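Local coordinates for protein WZI (Escherichia coli, PDB 2YNK) that is a carbohydrate-binding outer-membrane beta-barrel, a lectin that underpins assembly of the group 1 capsule, at residues Q382-L388 and G412-S418; R426-W432 and G445-E451; I214-F218 and G229-I233; G158-R162 and G291-G295. All blocks are in the same frame, centred on the assembly; numbering follows the deposited sequence.

Contact 1: residues Q382-L388 and G412-S418; sequences QRWSTRL and GIQLGWS
Two neighbouring strands of the barrel wall meet here, and Trp384 and Trp417 form an edge-to-face pair across them. The five-membered ring of Trp417 turns its edge to the six-membered ring of Trp384, with the planes at 55° and Trp417 CD1 3.4 Å from Trp384 CH2. Trp417 holds CG anti to its backbone N (chi1 175°), whereas Trp384 holds CG beside its own, and this difference brings the two indoles together. The pyrrole N-H of Trp417 is used as well: Trp417 NE1 donates to Gln382 OE1 at 3.3 Å, and the acceptor lies in the indole plane. That bond is nearly straight, at 163°, and Asp380 takes the NE2 end of the same amide.

The strands run antiparallel. Arg383 with Ser418, Ser385 with Gly416 and Arg387 with Gln414 are the hydrogen-bonded pairs, while the tryptophans sit in a non-hydrogen-bonded pair. Such a ladder is what builds the wall of an outer-membrane barrel, and its two faces differ sharply. Trp384, Thr386, Leu388, Ile413, Leu415 and Trp417 share the largely apolar face, where dodecane molecules touch Trp384, Thr386 and Leu415. On that face Leu415 CD2 lies alongside Thr386, 3.7 Å from Thr386 CG2.

The opposite face is polar. Arg387 and Gln414 extend side by side in the same direction, bringing Arg387 NH1 to 2.9 Å from Gln414 OE1, at the edge of the guanidinium. Arg387 NE also makes a salt bridge to Glu157, and Gln414 NE2 is hydrogen-bonded to Ser430 OG on the next strand.

Contact 2: residues R426-W432 and G445-E451; sequences RLNTSLW and GASAGIE. With D12 (dodecane), chain H.
Trp432 lays one face of its indole over Gly445, its cross-strand partner. CG stands between the backbone N and the carbonyl carbon (chi1 62°), which folds the ring back across the neighbouring strand. Gly445 CA makes a CH-pi contact, 4.0 Å from the centroid of the five-membered ring of Trp432. The rim of the six-membered ring reaches further, with Trp432 CZ3 3.5 Å from Ser447 OG. That hydroxyl also meets a water 2.7 Å from Ser447 OG, and the water donates to Asn428 O at 2.9 Å, bridging the strands.

At the other end Arg426 and Glu451 run alongside each other, pointing the same way. Their charged groups do not meet, Arg426 NE being 5.1 Å from Glu451 OE1. The arginine is held instead by Asn381 O and a salt bridge to Asp420, and the glutamate by a salt bridge to Arg61.

On the opposite face Leu431 CD1 packs 3.9 Å from Ala446 CB, and a dodecane runs by, its C4 3.7 Å from Ala446 CB. A large aromatic folded over a cross-strand glycine is a recognised pairing in antiparallel sheets. Here it belongs to the last hairpin of the barrel, whose strand 444-454 bonds to Thr75 and Thr77 and so closes the ring of strands.

Contact 3: residues I214-F218 and G229-I233; sequences IGGRF and GASRI
Arg217 reaches across to Ser231, and its side chain can be followed outward from CB. Arg217 CB lies 3.8 Å from Ser231 CB, directly across the pair. The next atom, Arg217 CG, passes the backbone carbonyl, 3.6 Å from Ala230 O. With CG anti to the backbone N (chi1 167°) and the chain extended as far as NE, the arginine rises off the sheet on the Ser231 face and carries its guanidinium to the level of the serine hydroxyl. NE gives its hydrogen to Thr29 OG1. At the tip the two terminal nitrogens part company: Arg217 NH1 makes a weak, bent bond to Ser231 OG at 3.3 Å, while NH2 forms a salt bridge with Asp274 and a hydrogen bond with Ser28 OG. Held by several partners, the guanidinium has little liberty to rotate, and Ser231 CB lies at its edge, in plane.

All this sits on a beta hairpin of the barrel wall, strands 212-221 and 226-236, antiparallel at 178°. Two hydrogen-bonded pairs frame Arg217 and Ser231, namely Gly216 with Arg232 and Phe218 with Ala230. All four bonds are close to straight; Phe218 N to Ala230 O, for example, measures 2.8 Å with an angle of 174°.

Further along the same face Ile233 leans over the partner strand, with its CD1 3.7 Å from Gly215 CA. Trp152 covers Arg217, Ser231 and Ile233 together. On the other face Phe218 approaches a bound octane and Ala230 a hexane, while Arg232 leads away from the hairpin to a salt bridge with Glu298.

Contact 4: residues G158-R162 and G291-G295; sequences GSLIR and GQMIG
An irregular turn at 158-162 comes up against strand 291-295, with Leu160 and Ile294 closest along the backbone at 6.3 Å between their CA atoms. The polar link is a single bond from Leu160 N to Gln292 OE1, 3.0 Å long. It is almost perfectly straight at the hydrogen, 175°, although the donor stands 45° above the carbonyl plane. Gln292 gets there by extending fully, CG anti to its backbone N, and its NE2 donates in turn to Trp152 O, so both ends of the buried amide are used.

The Leu160 side chain slides past Gln292 in the opposite direction, placing Leu160 CD1 3.5 Å from Gln292 O. Nearer the backbone, Leu160 CB packs 3.7 Å from Ile294 CG1. Ile161 crosses Ile294 at about a right angle, with their CD1 atoms 3.7 Å apart. Ser159 OG shapes the turn, accepting from Ile161 N and Arg162 N in an ST turn and ST motif, and is itself hydrogen-bonded to Trp152 O, the carbonyl that also takes Gln292 NE2.

Around this buried contact Tyr343 and Tyr352 bond to the carbonyls of Leu160 and Ile161. Leu160 also rests on Leu309 of strand 306-317, and Ile161 on Leu270 of strand 268-278 and Ser231 of strand 226-236, which places the loop against several consecutive wall strands.

From the N terminus, the first segment reached is the loop 158-162, which waits for 291-295 to complete contact 4. Contact 3 is nested inside that long loop as a local hairpin, and the two touch where Ile161 and Arg162 of the loop pack on Ile233. After contact 4 has closed, contact 1 joins consecutive strands, and contact 2 follows it in series as the final hairpin. These last two adjoin, strands 408-422 and 425-435 being neighbours in the sheet. Contacts 1 and 3 lie on opposite sides of the chain's centre, their own centres about 32 Å apart. Contacts 1, 2 and 3 stitch the wall strand to strand, whereas contact 4 fastens a loop to it.

Contact 1: residues Q382-L388 and G412-S418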
loop_
_atom_site.group_PDB
_atom_site.type_symbol
_atom_site.label_atom_id
_atom_site.label_comp_id
_atom_site.label_asym_id
_atom_site.label_seq_id
_atom_site.Cartn_x
_atom_site.Cartn_y
_atom_site.Cartn_z
ATOM N N GLN A 382 16.806 12.294 9.226
ATOM C CA GLN A 382 15.743 12.450 10.200
ATOM C C GLN A 382 14.515 12.857 9.406
ATOM O O GLN A 382 14.641 13.582 8.426
ATOM C CB GLN A 382 16.083 13.532 11.215
ATOM C CG GLN A 382 17.166 13.140 12.193
ATOM C CD GLN A 382 17.429 14.231 13.209
ATOM O OE1 GLN A 382 16.526 14.644 13.939
ATOM N NE2 GLN A 382 18.667 14.718 13.253
ATOM N N ARG A 383 13.333 12.397 9.806
ATOM C CA ARG A 383 12.120 12.743 9.073
ATOM C C ARG A 383 11.021 13.212 10.011
ATOM O O ARG A 383 10.524 12.433 10.821
ATOM C CB ARG A 383 11.621 11.557 8.257
ATOM C CG ARG A 383 12.714 10.702 7.651
ATOM C CD ARG A 383 12.150 9.750 6.614
ATOM N NE ARG A 383 13.195 9.220 5.752
ATOM C CZ ARG A 383 12.999 8.686 4.549
ATOM N NH1 ARG A 383 11.785 8.582 4.016
ATOM N NH2 ARG A 383 14.051 8.262 3.856
ATOM N N TRP A 384 10.650 14.485 9.895
ATOM C CA TRP A 384 9.567 15.058 10.673
ATOM C C TRP A 384 8.329 15.082 9.852
ATOM O O TRP A 384 8.380 15.434 8.683
ATOM C CB TRP A 384 9.904 16.472 11.059
ATOM C CG TRP A 384 11.232 16.548 11.729
ATOM C CD1 TRP A 384 12.475 16.703 11.133
ATOM C CD2 TRP A 384 11.500 16.447 13.161
ATOM N NE1 TRP A 384 13.468 16.708 12.075
ATOM C CE2 TRP A 384 12.951 16.562 13.312
ATOM C CE3 TRP A 384 10.716 16.274 14.289
ATOM C CZ2 TRP A 384 13.565 16.506 14.551
ATOM C CZ3 TRP A 384 11.348 16.218 15.534
ATOM C CH2 TRP A 384 12.738 16.329 15.658
ATOM N N SER A 385 7.197 14.721 10.445
ATOM C CA SER A 385 5.949 14.712 9.701
ATOM C C SER A 385 4.804 15.312 10.495
ATOM O O SER A 385 4.828 15.346 11.723
ATOM C CB SER A 385 5.616 13.295 9.236
ATOM O OG SER A 385 6.279 12.336 10.037
ATOM N N THR A 386 3.816 15.818 9.770
ATOM C CA THR A 386 2.576 16.285 10.368
ATOM C C THR A 386 1.413 15.885 9.479
ATOM O O THR A 386 1.502 15.967 8.250
ATOM C CB THR A 386 2.597 17.798 10.578
ATOM O OG1 THR A 386 3.640 18.107 11.504
ATOM C CG2 THR A 386 1.269 18.291 11.140
ATOM N N ARG A 387 0.328 15.441 10.106
ATOM C CA ARG A 387 -0.795 14.909 9.366
ATOM C C ARG A 387 -2.113 15.320 9.977
ATOM O O ARG A 387 -2.353 15.053 11.143
ATOM C CB ARG A 387 -0.695 13.397 9.335
ATOM C CG ARG A 387 -1.831 12.743 8.593
ATOM C CD ARG A 387 -1.477 11.340 8.149
ATOM N NE ARG A 387 -2.698 10.617 7.776
ATOM C CZ ARG A 387 -3.460 9.912 8.612
ATOM N NH1 ARG A 387 -3.154 9.793 9.899
ATOM N NH2 ARG A 387 -4.539 9.311 8.145
ATOM N N LEU A 388 -2.951 15.984 9.192
ATOM C CA LEU A 388 -4.315 16.314 9.600
ATOM C C LEU A 388 -5.288 15.449 8.810
ATOM O O LEU A 388 -5.027 15.104 7.655
ATOM C CB LEU A 388 -4.625 17.790 9.352
ATOM C CG LEU A 388 -3.849 18.812 10.183
ATOM C CD1 LEU A 388 -4.015 20.213 9.607
ATOM C CD2 LEU A 388 -4.291 18.781 11.639
ATOM N N GLY A 412 -8.559 14.557 13.480
ATOM C CA GLY A 412 -7.307 14.182 14.125
ATOM C C GLY A 412 -6.057 14.812 13.540
ATOM O O GLY A 412 -6.017 15.191 12.368
ATOM N N ILE A 413 -5.039 14.902 14.392
ATOM C CA ILE A 413 -3.707 15.368 14.039
ATOM C C ILE A 413 -2.717 14.274 14.428
ATOM O O ILE A 413 -2.862 13.646 15.478
ATOM C CB ILE A 413 -3.361 16.681 14.777
ATOM C CG1 ILE A 413 -1.969 17.199 14.365
ATOM C CG2 ILE A 413 -3.445 16.494 16.287
ATOM C CD1 ILE A 413 -1.670 18.611 14.843
ATOM N N GLN A 414 -1.717 14.037 13.584
ATOM C CA GLN A 414 -0.712 13.024 13.873
ATOM C C GLN A 414 0.673 13.546 13.508
ATOM O O GLN A 414 0.924 13.935 12.363
ATOM C CB GLN A 414 -1.039 11.738 13.124
ATOM C CG GLN A 414 -0.126 10.567 13.454
ATOM C CD GLN A 414 -0.698 9.224 13.025
ATOM O OE1 GLN A 414 -1.662 9.150 12.252
ATOM N NE2 GLN A 414 -0.105 8.147 13.528
ATOM N N LEU A 415 1.552 13.592 14.505
ATOM C CA LEU A 415 2.931 14.005 14.307
ATOM C C LEU A 415 3.795 12.759 14.269
ATOM O O LEU A 415 3.435 11.735 14.855
ATOM C CB LEU A 415 3.396 14.912 15.444
ATOM C CG LEU A 415 2.569 16.167 15.734
ATOM C CD1 LEU A 415 3.292 17.046 16.741
ATOM C CD2 LEU A 415 2.251 16.949 14.466
ATOM N N GLY A 416 4.926 12.845 13.572
ATOM C CA GLY A 416 5.857 11.729 13.495
ATOM C C GLY A 416 7.311 12.173 13.485
ATOM O O GLY A 416 7.630 13.283 13.061
ATOM N N TRP A 417 8.183 11.300 13.983
ATOM C CA TRP A 417 9.626 11.472 13.855
ATOM C C TRP A 417 10.266 10.140 13.596
ATOM O O TRP A 417 9.927 9.134 14.244
ATOM C CB TRP A 417 10.238 12.106 15.092
ATOM C CG TRP A 417 11.740 12.180 15.014
ATOM C CD1 TRP A 417 12.507 13.168 14.412
ATOM C CD2 TRP A 417 12.715 11.215 15.538
ATOM N NE1 TRP A 417 13.848 12.895 14.527
ATOM C CE2 TRP A 417 14.040 11.741 15.190
ATOM C CE3 TRP A 417 12.630 10.021 16.231
ATOM C CZ2 TRP A 417 15.202 11.087 15.544
ATOM C CZ3 TRP A 417 13.815 9.365 16.582
ATOM C CH2 TRP A 417 15.070 9.887 16.244
ATOM N N SER A 418 11.188 10.144 12.633
ATOM C CA SER A 418 11.938 8.971 12.216
ATOM C C SER A 418 13.406 9.351 12.308
ATOM O O SER A 418 13.787 10.459 11.923
ATOM C CB SER A 418 11.557 8.619 10.776
ATOM O OG SER A 418 12.099 7.374 10.352
#

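Contact 2: residues R426-W432 and G445-E451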
loop_
_atom_site.group_PDB
_atom_site.type_symbol
_atom_site.label_atom_id
_atom_site.label_comp_id
_atom_site.label_asym_id
_atom_site.label_seq_id
_atom_site.Cartn_x
_atom_site.Cartn_y
_atom_site.Cartn_z
ATOM N N ARG A 426 17.338 2.055 13.624
ATOM C CA ARG A 426 16.388 3.147 13.373
ATOM C C ARG A 426 15.128 3.058 14.231
ATOM O O ARG A 426 14.564 1.989 14.438
ATOM C CB ARG A 426 15.979 3.186 11.899
ATOM C CG ARG A 426 15.268 4.470 11.495
ATOM C CD ARG A 426 15.044 4.534 9.997
ATOM N NE ARG A 426 14.541 5.836 9.543
ATOM C CZ ARG A 426 15.278 6.939 9.420
ATOM N NH1 ARG A 426 16.555 6.938 9.757
ATOM N NH2 ARG A 426 14.728 8.065 8.993
ATOM N N LEU A 427 14.687 4.227 14.669
ATOM C CA LEU A 427 13.588 4.391 15.589
ATOM C C LEU A 427 12.488 5.203 14.897
ATOM O O LEU A 427 12.785 6.179 14.212
ATOM C CB LEU A 427 14.122 5.134 16.814
ATOM C CG LEU A 427 13.266 5.302 18.067
ATOM C CD1 LEU A 427 12.883 3.954 18.665
ATOM C CD2 LEU A 427 14.030 6.151 19.070
ATOM N N ASN A 428 11.228 4.796 15.073
ATOM C CA ASN A 428 10.078 5.465 14.439
ATOM C C ASN A 428 9.002 5.774 15.450
ATOM O O ASN A 428 8.333 4.868 15.925
ATOM C CB ASN A 428 9.469 4.587 13.336
ATOM C CG ASN A 428 10.074 4.861 11.966
ATOM O OD1 ASN A 428 11.304 4.888 11.801
ATOM N ND2 ASN A 428 9.215 5.059 10.973
ATOM N N THR A 429 8.814 7.048 15.766
ATOM C CA THR A 429 7.806 7.443 16.748
ATOM C C THR A 429 6.602 8.124 16.120
ATOM O O THR A 429 6.658 8.633 15.003
ATOM C CB THR A 429 8.408 8.387 17.795
ATOM O OG1 THR A 429 9.199 9.391 17.137
ATOM C CG2 THR A 429 9.282 7.597 18.769
ATOM N N SER A 430 5.502 8.116 16.858
ATOM C CA SER A 430 4.266 8.758 16.425
ATOM C C SER A 430 3.505 9.243 17.648
ATOM O O SER A 430 3.599 8.650 18.716
ATOM C CB SER A 430 3.413 7.788 15.607
ATOM O OG SER A 430 2.568 8.498 14.707
ATOM N N LEU A 431 2.776 10.339 17.481
ATOM C CA LEU A 431 1.995 10.949 18.548
ATOM C C LEU A 431 0.729 11.514 17.929
ATOM O O LEU A 431 0.808 12.207 16.925
ATOM C CB LEU A 431 2.797 12.072 19.189
ATOM C CG LEU A 431 2.145 12.809 20.360
ATOM C CD1 LEU A 431 2.246 11.992 21.642
ATOM C CD2 LEU A 431 2.787 14.178 20.538
ATOM N N TRP A 432 -0.434 11.236 18.508
ATOM C CA TRP A 432 -1.681 11.680 17.874
ATOM C C TRP A 432 -2.782 12.075 18.826
ATOM O O TRP A 432 -2.798 11.651 19.980
ATOM C CB TRP A 432 -2.181 10.608 16.913
ATOM C CG TRP A 432 -2.516 9.307 17.595
ATOM C CD1 TRP A 432 -3.714 8.953 18.219
ATOM C CD2 TRP A 432 -1.647 8.136 17.762
ATOM N NE1 TRP A 432 -3.641 7.686 18.734
ATOM C CE2 TRP A 432 -2.439 7.141 18.501
ATOM C CE3 TRP A 432 -0.343 7.826 17.397
ATOM C CZ2 TRP A 432 -1.934 5.908 18.834
ATOM C CZ3 TRP A 432 0.158 6.569 17.744
ATOM C CH2 TRP A 432 -0.622 5.634 18.450
ATOM N N GLY A 445 -2.639 9.254 22.005
ATOM C CA GLY A 445 -1.776 8.088 22.069
ATOM C C GLY A 445 -0.450 8.303 21.359
ATOM O O GLY A 445 -0.259 9.283 20.631
ATOM N N ALA A 446 0.469 7.376 21.584
ATOM C CA ALA A 446 1.780 7.428 20.978
ATOM C C ALA A 446 2.235 6.009 20.699
ATOM O O ALA A 446 1.969 5.104 21.489
ATOM C CB ALA A 446 2.758 8.124 21.902
ATOM N N SER A 447 2.883 5.812 19.556
ATOM C CA SER A 447 3.515 4.540 19.255
ATOM C C SER A 447 5.008 4.767 19.041
ATOM O O SER A 447 5.475 5.900 19.082
ATOM C CB SER A 447 2.857 3.860 18.053
ATOM O OG SER A 447 2.939 4.644 16.887
ATOM N N ALA A 448 5.746 3.676 18.867
ATOM C CA ALA A 448 7.186 3.733 18.620
ATOM C C ALA A 448 7.638 2.406 18.036
ATOM O O ALA A 448 7.315 1.353 18.584
ATOM C CB ALA A 448 7.950 4.031 19.903
ATOM N N GLY A 449 8.360 2.464 16.923
ATOM C CA GLY A 449 8.901 1.275 16.280
ATOM C C GLY A 449 10.417 1.327 16.145
ATOM O O GLY A 449 11.034 2.389 16.238
ATOM N N ILE A 450 11.011 0.162 15.903
ATOM C CA ILE A 450 12.456 0.018 15.851
ATOM C C ILE A 450 12.854 -0.949 14.738
ATOM O O ILE A 450 12.133 -1.898 14.457
ATOM C CB ILE A 450 12.988 -0.473 17.211
ATOM C CG1 ILE A 450 14.492 -0.231 17.320
ATOM C CG2 ILE A 450 12.642 -1.940 17.428
ATOM C CD1 ILE A 450 15.015 -0.363 18.731
ATOM N N GLU A 451 13.992 -0.682 14.096
ATOM C CA GLU A 451 14.532 -1.541 13.041
ATOM C C GLU A 451 16.010 -1.805 13.301
ATOM O O GLU A 451 16.790 -0.857 13.447
ATOM C CB GLU A 451 14.403 -0.862 11.679
ATOM C CG GLU A 451 12.980 -0.561 11.224
ATOM C CD GLU A 451 12.930 0.116 9.854
ATOM O OE1 GLU A 451 13.909 0.800 9.486
ATOM O OE2 GLU A 451 11.917 -0.041 9.130
HETATM C C1 D12 H . 6.289 10.634 21.978
HETATM C C2 D12 H . 6.452 9.179 21.543
HETATM C C3 D12 H . 6.420 8.180 22.709
HETATM C C4 D12 H . 6.146 6.750 22.233
HETATM C C5 D12 H . 6.111 5.745 23.395
HETATM C C6 D12 H . 4.866 4.847 23.414
HETATM C C7 D12 H . 5.125 3.580 24.226
HETATM C C8 D12 H . 3.866 3.034 24.895
HETATM C C9 D12 H . 3.937 1.517 25.113
HETATM C C10 D12 H . 3.105 1.062 26.312
HETATM C C11 D12 H . 2.992 -0.460 26.413
HETATM C C12 D12 H . 3.222 -0.909 27.840
HETATM O O HOH W 1 5.427 4.929 15.826
#

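Contact 3: residues I214-F218 and G229-I233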
loop_
_atom_site.group_PDB
_atom_site.type_symbol
_atom_site.label_atom_id
_atom_site.label_comp_id
_atom_site.label_asym_id
_atom_site.label_seq_id
_atom_site.Cartn_x
_atom_site.Cartn_y
_atom_site.Cartn_z
ATOM N N ILE A 214 -8.875 -13.553 -6.201
ATOM C CA ILE A 214 -8.108 -13.664 -7.436
ATOM C C ILE A 214 -8.203 -12.327 -8.143
ATOM O O ILE A 214 -9.282 -11.723 -8.190
ATOM C CB ILE A 214 -8.630 -14.807 -8.326
ATOM C CG1 ILE A 214 -8.446 -16.140 -7.588
ATOM C CG2 ILE A 214 -7.895 -14.835 -9.658
ATOM C CD1 ILE A 214 -9.499 -17.170 -7.912
ATOM N N GLY A 215 -7.075 -11.850 -8.659
ATOM C CA GLY A 215 -7.017 -10.481 -9.159
ATOM C C GLY A 215 -5.925 -10.166 -10.155
ATOM O O GLY A 215 -4.932 -10.893 -10.294
ATOM N N GLY A 216 -6.115 -9.047 -10.837
ATOM C CA GLY A 216 -5.228 -8.639 -11.908
ATOM C C GLY A 216 -5.142 -7.134 -11.959
ATOM O O GLY A 216 -6.127 -6.432 -11.703
ATOM N N ARG A 217 -3.954 -6.641 -12.278
ATOM C CA ARG A 217 -3.734 -5.218 -12.405
ATOM C C ARG A 217 -2.738 -4.928 -13.523
ATOM O O ARG A 217 -1.746 -5.645 -13.693
ATOM C CB ARG A 217 -3.225 -4.648 -11.092
ATOM C CG ARG A 217 -2.683 -3.236 -11.237
ATOM C CD ARG A 217 -2.395 -2.598 -9.901
ATOM N NE ARG A 217 -1.925 -1.230 -10.079
ATOM C CZ ARG A 217 -2.712 -0.183 -10.305
ATOM N NH1 ARG A 217 -4.036 -0.332 -10.394
ATOM N NH2 ARG A 217 -2.172 1.024 -10.446
ATOM N N PHE A 218 -3.015 -3.862 -14.261
ATOM C CA PHE A 218 -2.208 -3.463 -15.402
ATOM C C PHE A 218 -2.001 -1.962 -15.353
ATOM O O PHE A 218 -2.935 -1.214 -15.047
ATOM C CB PHE A 218 -2.915 -3.834 -16.703
ATOM C CG PHE A 218 -2.120 -3.520 -17.939
ATOM C CD1 PHE A 218 -1.235 -4.451 -18.469
ATOM C CD2 PHE A 218 -2.268 -2.295 -18.589
ATOM C CE1 PHE A 218 -0.510 -4.164 -19.615
ATOM C CE2 PHE A 218 -1.545 -2.007 -19.734
ATOM C CZ PHE A 218 -0.662 -2.941 -20.242
ATOM N N GLY A 229 -3.753 3.255 -14.910
ATOM C CA GLY A 229 -3.923 1.945 -14.297
ATOM C C GLY A 229 -5.316 1.366 -14.472
ATOM O O GLY A 229 -6.313 2.090 -14.523
ATOM N N ALA A 230 -5.362 0.043 -14.570
ATOM C CA ALA A 230 -6.600 -0.709 -14.547
ATOM C C ALA A 230 -6.402 -1.882 -13.584
ATOM O O ALA A 230 -5.310 -2.455 -13.511
ATOM C CB ALA A 230 -6.939 -1.204 -15.944
ATOM N N SER A 231 -7.437 -2.226 -12.830
ATOM C CA SER A 231 -7.348 -3.376 -11.942
ATOM C C SER A 231 -8.703 -4.006 -11.652
ATOM O O SER A 231 -9.745 -3.325 -11.603
ATOM C CB SER A 231 -6.624 -3.016 -10.640
ATOM O OG SER A 231 -6.965 -1.727 -10.170
ATOM N N ARG A 232 -8.665 -5.323 -11.464
ATOM C CA ARG A 232 -9.853 -6.112 -11.231
ATOM C C ARG A 232 -9.585 -7.157 -10.137
ATOM O O ARG A 232 -8.503 -7.732 -10.057
ATOM C CB ARG A 232 -10.271 -6.765 -12.547
ATOM C CG ARG A 232 -11.613 -7.476 -12.532
ATOM C CD ARG A 232 -12.001 -7.885 -13.946
ATOM N NE ARG A 232 -12.821 -9.101 -13.985
ATOM C CZ ARG A 232 -14.136 -9.152 -13.758
ATOM N NH1 ARG A 232 -14.829 -8.055 -13.449
ATOM N NH2 ARG A 232 -14.765 -10.317 -13.837
ATOM N N ILE A 233 -10.582 -7.373 -9.288
ATOM C CA ILE A 233 -10.526 -8.364 -8.211
ATOM C C ILE A 233 -11.823 -9.150 -8.204
ATOM O O ILE A 233 -12.898 -8.562 -8.328
ATOM C CB ILE A 233 -10.379 -7.671 -6.840
ATOM C CG1 ILE A 233 -8.912 -7.515 -6.460
ATOM C CG2 ILE A 233 -11.079 -8.459 -5.747
ATOM C CD1 ILE A 233 -8.237 -8.817 -6.092
#

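Contact 4: residues G158-R162 and G291-G295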
loop_
_atom_site.group_PDB
_atom_site.type_symbol
_atom_site.label_atom_id
_atom_site.label_comp_id
_atom_site.label_asym_id
_atom_site.label_seq_id
_atom_site.Cartn_x
_atom_site.Cartn_y
_atom_site.Cartn_z
ATOM N N GLY A 158 -4.743 5.257 1.103
ATOM C CA GLY A 158 -5.459 4.015 0.855
ATOM C C GLY A 158 -5.459 3.616 -0.608
ATOM O O GLY A 158 -5.187 4.435 -1.492
ATOM N N SER A 159 -5.711 2.337 -0.851
ATOM C CA SER A 159 -6.181 1.867 -2.140
ATOM C C SER A 159 -7.653 1.510 -2.004
ATOM O O SER A 159 -8.050 0.888 -1.033
ATOM C CB SER A 159 -5.418 0.630 -2.583
ATOM O OG SER A 159 -6.133 -0.027 -3.623
ATOM N N LEU A 160 -8.456 1.871 -2.990
ATOM C CA LEU A 160 -9.878 1.551 -2.960
ATOM C C LEU A 160 -10.162 0.091 -3.296
ATOM O O LEU A 160 -11.304 -0.365 -3.129
ATOM C CB LEU A 160 -10.657 2.427 -3.943
ATOM C CG LEU A 160 -10.615 3.942 -3.749
ATOM C CD1 LEU A 160 -11.322 4.615 -4.924
ATOM C CD2 LEU A 160 -11.230 4.361 -2.424
ATOM N N ILE A 161 -9.146 -0.639 -3.760
ATOM C CA ILE A 161 -9.350 -1.998 -4.273
ATOM C C ILE A 161 -8.478 -3.061 -3.618
ATOM O O ILE A 161 -8.964 -4.138 -3.314
ATOM C CB ILE A 161 -9.142 -2.054 -5.801
ATOM C CG1 ILE A 161 -9.540 -3.437 -6.335
ATOM C CG2 ILE A 161 -7.704 -1.683 -6.168
ATOM C CD1 ILE A 161 -10.025 -3.436 -7.769
ATOM N N ARG A 162 -7.192 -2.776 -3.437
ATOM C CA ARG A 162 -6.306 -3.675 -2.715
ATOM C C ARG A 162 -5.240 -2.880 -1.993
ATOM O O ARG A 162 -4.263 -2.419 -2.594
ATOM C CB ARG A 162 -5.666 -4.716 -3.634
ATOM C CG ARG A 162 -6.555 -5.926 -3.919
ATOM C CD ARG A 162 -6.810 -6.811 -2.696
ATOM N NE ARG A 162 -5.571 -7.374 -2.156
ATOM C CZ ARG A 162 -4.933 -6.932 -1.074
ATOM N NH1 ARG A 162 -5.405 -5.916 -0.341
ATOM N NH2 ARG A 162 -3.794 -7.517 -0.715
ATOM N N GLY A 291 -5.746 10.121 -9.235
ATOM C CA GLY A 291 -7.125 9.709 -8.968
ATOM C C GLY A 291 -7.349 8.218 -9.166
ATOM O O GLY A 291 -6.612 7.558 -9.901
ATOM N N GLN A 292 -8.368 7.688 -8.501
ATOM C CA GLN A 292 -8.704 6.273 -8.605
ATOM C C GLN A 292 -10.208 6.100 -8.487
ATOM O O GLN A 292 -10.844 6.719 -7.626
ATOM C CB GLN A 292 -7.990 5.477 -7.505
ATOM C CG GLN A 292 -8.272 3.979 -7.519
ATOM C CD GLN A 292 -7.429 3.213 -6.515
ATOM O OE1 GLN A 292 -7.456 3.502 -5.317
ATOM N NE2 GLN A 292 -6.672 2.230 -7.002
HETATM N N MSE A 293 -10.773 5.267 -9.354
HETATM C CA MSE A 293 -12.214 5.032 -9.360
HETATM C C MSE A 293 -12.480 3.560 -9.455
HETATM O O MSE A 293 -12.394 2.987 -10.531
HETATM C CB MSE A 293 -12.851 5.768 -10.535
HETATM C CG MSE A 293 -14.377 5.657 -10.518
HETATM SE SE MSE A 293 -15.112 6.222 -12.259
HETATM C CE MSE A 293 -16.997 6.490 -11.750
ATOM N N ILE A 294 -12.812 2.939 -8.326
ATOM C CA ILE A 294 -13.167 1.525 -8.303
ATOM C C ILE A 294 -14.660 1.374 -8.106
ATOM O O ILE A 294 -15.247 2.075 -7.286
ATOM C CB ILE A 294 -12.468 0.781 -7.169
ATOM C CG1 ILE A 294 -10.957 0.905 -7.317
ATOM C CG2 ILE A 294 -12.879 -0.680 -7.185
ATOM C CD1 ILE A 294 -10.401 0.181 -8.522
ATOM N N GLY A 295 -15.263 0.456 -8.859
ATOM C CA GLY A 295 -16.706 0.215 -8.803
ATOM C C GLY A 295 -17.038 -1.189 -8.335
ATOM O O GLY A 295 -16.226 -2.102 -8.472
#